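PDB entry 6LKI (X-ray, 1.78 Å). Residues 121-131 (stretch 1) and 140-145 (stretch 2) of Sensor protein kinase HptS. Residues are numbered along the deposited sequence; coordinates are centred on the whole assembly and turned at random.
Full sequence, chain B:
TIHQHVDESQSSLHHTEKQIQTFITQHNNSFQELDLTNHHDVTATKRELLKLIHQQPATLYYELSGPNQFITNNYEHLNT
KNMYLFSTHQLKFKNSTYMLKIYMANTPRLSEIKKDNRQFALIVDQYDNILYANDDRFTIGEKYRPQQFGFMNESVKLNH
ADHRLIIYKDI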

# COMPACT_ATOMS: atom_id res chain seq x y z
N ALA B 121 25.96 7.65 13.79
CA ALA B 121 25.41 6.31 13.90
C ALA B 121 24.84 5.86 12.56
O ALA B 121 24.27 6.66 11.81
N LEU B 122 25.00 4.57 12.28
CA LEU B 122 24.41 3.92 11.12
C LEU B 122 23.83 2.58 11.55
O LEU B 122 24.32 1.95 12.48
N ILE B 123 22.77 2.16 10.86
CA ILE B 123 22.18 0.84 11.06
C ILE B 123 22.04 0.18 9.70
O ILE B 123 21.36 0.71 8.81
N VAL B 124 22.69 -0.97 9.53
CA VAL B 124 22.68 -1.69 8.26
C VAL B 124 22.25 -3.13 8.49
O VAL B 124 22.47 -3.70 9.56
N ASP B 125 21.63 -3.71 7.47
CA ASP B 125 21.23 -5.11 7.51
C ASP B 125 22.40 -5.99 7.06
O ASP B 125 23.46 -5.50 6.67
N GLN B 126 22.20 -7.31 7.12
CA GLN B 126 23.22 -8.23 6.62
C GLN B 126 23.43 -8.11 5.12
O GLN B 126 24.47 -8.54 4.62
N TYR B 127 22.47 -7.55 4.39
CA TYR B 127 22.66 -7.22 2.99
C TYR B 127 23.35 -5.88 2.79
O TYR B 127 23.54 -5.47 1.65
N ASP B 128 23.72 -5.20 3.87
CA ASP B 128 24.47 -3.95 3.85
C ASP B 128 23.64 -2.76 3.37
O ASP B 128 24.21 -1.76 2.93
N ASN B 129 22.32 -2.83 3.45
CA ASN B 129 21.47 -1.67 3.18
C ASN B 129 21.45 -0.74 4.39
O ASN B 129 21.37 -1.19 5.53
N ILE B 130 21.49 0.56 4.14
CA ILE B 130 21.43 1.55 5.21
C ILE B 130 19.98 1.66 5.68
O ILE B 130 19.08 1.99 4.90
N LEU B 131 19.75 1.38 6.97
CA LEU B 131 18.43 1.47 7.57
C LEU B 131 18.26 2.65 8.51
O LEU B 131 17.13 2.97 8.88
N ILE B 140 19.64 7.10 3.24
CA ILE B 140 18.86 5.92 3.58
C ILE B 140 18.56 5.13 2.31
O ILE B 140 18.28 5.71 1.26
N GLY B 141 18.67 3.81 2.40
CA GLY B 141 18.38 2.95 1.27
C GLY B 141 19.61 2.46 0.53
O GLY B 141 19.65 1.32 0.07
N GLU B 142 20.62 3.32 0.40
CA GLU B 142 21.83 2.94 -0.31
C GLU B 142 22.66 1.98 0.53
O GLU B 142 22.37 1.70 1.70
N LYS B 143 23.72 1.46 -0.09
CA LYS B 143 24.60 0.48 0.52
C LYS B 143 25.68 1.16 1.35
O LYS B 143 26.10 2.28 1.06
N TYR B 144 26.16 0.45 2.36
CA TYR B 144 27.25 0.94 3.20
C TYR B 144 28.59 0.43 2.69
O TYR B 144 28.73 -0.74 2.32
N ARG B 145 29.58 1.32 2.67
CA ARG B 145 30.93 0.99 2.22
C ARG B 145 31.92 1.71 3.13
O ARG B 145 32.12 2.93 3.00

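A recurring principle of packing against a β-hairpin is that backbone hydrogen bonds hold the neighbouring segment in place while side chains on one side build the apolar contact, and two segments of HptS illustrate it: the hairpin of the first stretch and the irregular second stretch, linked by a single bridge between Asn129 and Lys143. Along the first strand, Leu122 and Val124 both direct CB toward the second stretch, whereas Ile123, between them, is out of reach. Leu122 (m, t) brings CD1 to 3.8 Å from Tyr144 CE1, and Val124 (m) places CG1 3.7 Å from Tyr144 CB; both approach the ring obliquely. Asp125 (p) makes no contact across, but braces the type I turn that it opens: its OD1 accepts a very short bond of 2.4 Å from Asn129 N, and its OD2 a weak one of 3.1 Å from Asn129 ND2. After the turn, Asp128 O receives Tyr144 N at 3.0 Å, fixing the backbone from which the tyrosine (chi1 t) points inward. Asn129 (m) starts sideways, yet its OD1 accepts a 3.0 Å hydrogen bond from Lys143 NZ, the lysine curling back although its CB points away. Ile130 (m, t) points inward, its CG1 4.2 Å from Tyr144 CB, while its backbone pairs with Glu142 O and Gly141 N. Leu131 points away, but its carbonyl O lies 3.2 Å from Ile140 CD1.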

# COMPACT_ATOMS: atom_id res chain seq x y z
CB ALA B 121 24.32 6.24 14.98
CB LEU B 122 25.46 3.69 10.01
CG LEU B 122 25.70 4.77 8.96
CD1 LEU B 122 27.01 4.52 8.24
CD2 LEU B 122 24.56 4.82 7.96
CB ILE B 123 20.82 0.91 11.77
CG1 ILE B 123 20.99 1.39 13.21
CG2 ILE B 123 20.14 -0.46 11.74
CD1 ILE B 123 19.72 1.31 14.04
CB VAL B 124 24.06 -1.65 7.56
CG1 VAL B 124 24.45 -0.22 7.22
CG2 VAL B 124 25.11 -2.32 8.42
CB ASP B 125 19.99 -5.34 6.66
CG ASP B 125 20.16 -4.88 5.22
OD1 ASP B 125 21.24 -4.36 4.88
OD2 ASP B 125 19.20 -5.03 4.43
CB GLN B 126 22.86 -9.67 6.99
CG GLN B 126 21.92 -10.34 6.02
CD GLN B 126 20.47 -10.10 6.36
OE1 GLN B 126 20.02 -8.95 6.43
NE2 GLN B 126 19.73 -11.17 6.59
CB TYR B 127 21.33 -7.24 2.24
CG TYR B 127 20.49 -8.47 2.53
CD1 TYR B 127 21.04 -9.74 2.47
CD2 TYR B 127 19.15 -8.35 2.86
CE1 TYR B 127 20.28 -10.86 2.73
CE2 TYR B 127 18.38 -9.46 3.12
CZ TYR B 127 18.95 -10.71 3.06
OH TYR B 127 18.18 -11.82 3.32
CB ASP B 128 25.74 -4.07 2.99
CG ASP B 128 26.97 -4.45 3.79
OD1 ASP B 128 26.82 -5.06 4.87
OD2 ASP B 128 28.09 -4.13 3.33
CB ASN B 129 20.04 -2.10 2.86
CG ASN B 129 19.93 -2.91 1.58
OD1 ASN B 129 20.66 -2.67 0.62
ND2 ASN B 129 19.01 -3.87 1.57
CB ILE B 130 21.97 2.91 4.76
CG1 ILE B 130 23.47 2.82 4.50
CG2 ILE B 130 21.68 3.97 5.82
CD1 ILE B 130 24.11 4.15 4.12
CB LEU B 131 18.09 0.18 8.32
CG LEU B 131 18.21 -1.13 7.53
CD1 LEU B 131 17.89 -2.31 8.43
CD2 LEU B 131 17.28 -1.11 6.33
CB ILE B 140 17.57 6.34 4.33
CG1 ILE B 140 16.94 5.15 5.04
CG2 ILE B 140 16.59 7.06 3.41
CD1 ILE B 140 17.32 5.07 6.49
CB GLU B 142 22.64 4.19 -0.67
CG GLU B 142 21.78 5.43 -0.85
CD GLU B 142 22.41 6.48 -1.75
OE1 GLU B 142 23.63 6.69 -1.65
OE2 GLU B 142 21.67 7.09 -2.54
CB LYS B 143 25.26 -0.38 -0.56
CG LYS B 143 24.30 -1.37 -1.23
CD LYS B 143 24.63 -2.81 -0.87
CE LYS B 143 23.42 -3.64 -0.58
NZ LYS B 143 22.42 -3.58 -1.64
CB TYR B 144 27.04 0.53 4.65
CG TYR B 144 28.20 0.89 5.55
CD1 TYR B 144 28.63 2.20 5.67
CD2 TYR B 144 28.86 -0.09 6.29
CE1 TYR B 144 29.69 2.53 6.50
CE2 TYR B 144 29.92 0.23 7.11
CZ TYR B 144 30.33 1.55 7.22
OH TYR B 144 31.38 1.87 8.04
CB ARG B 145 31.15 1.38 0.76
CG ARG B 145 30.34 0.55 -0.23
CD ARG B 145 29.79 1.40 -1.36
NE ARG B 145 29.05 0.61 -2.34
CZ ARG B 145 28.08 1.08 -3.10
NH1 ARG B 145 27.71 2.36 -3.01
NH2 ARG B 145 27.46 0.29 -3.97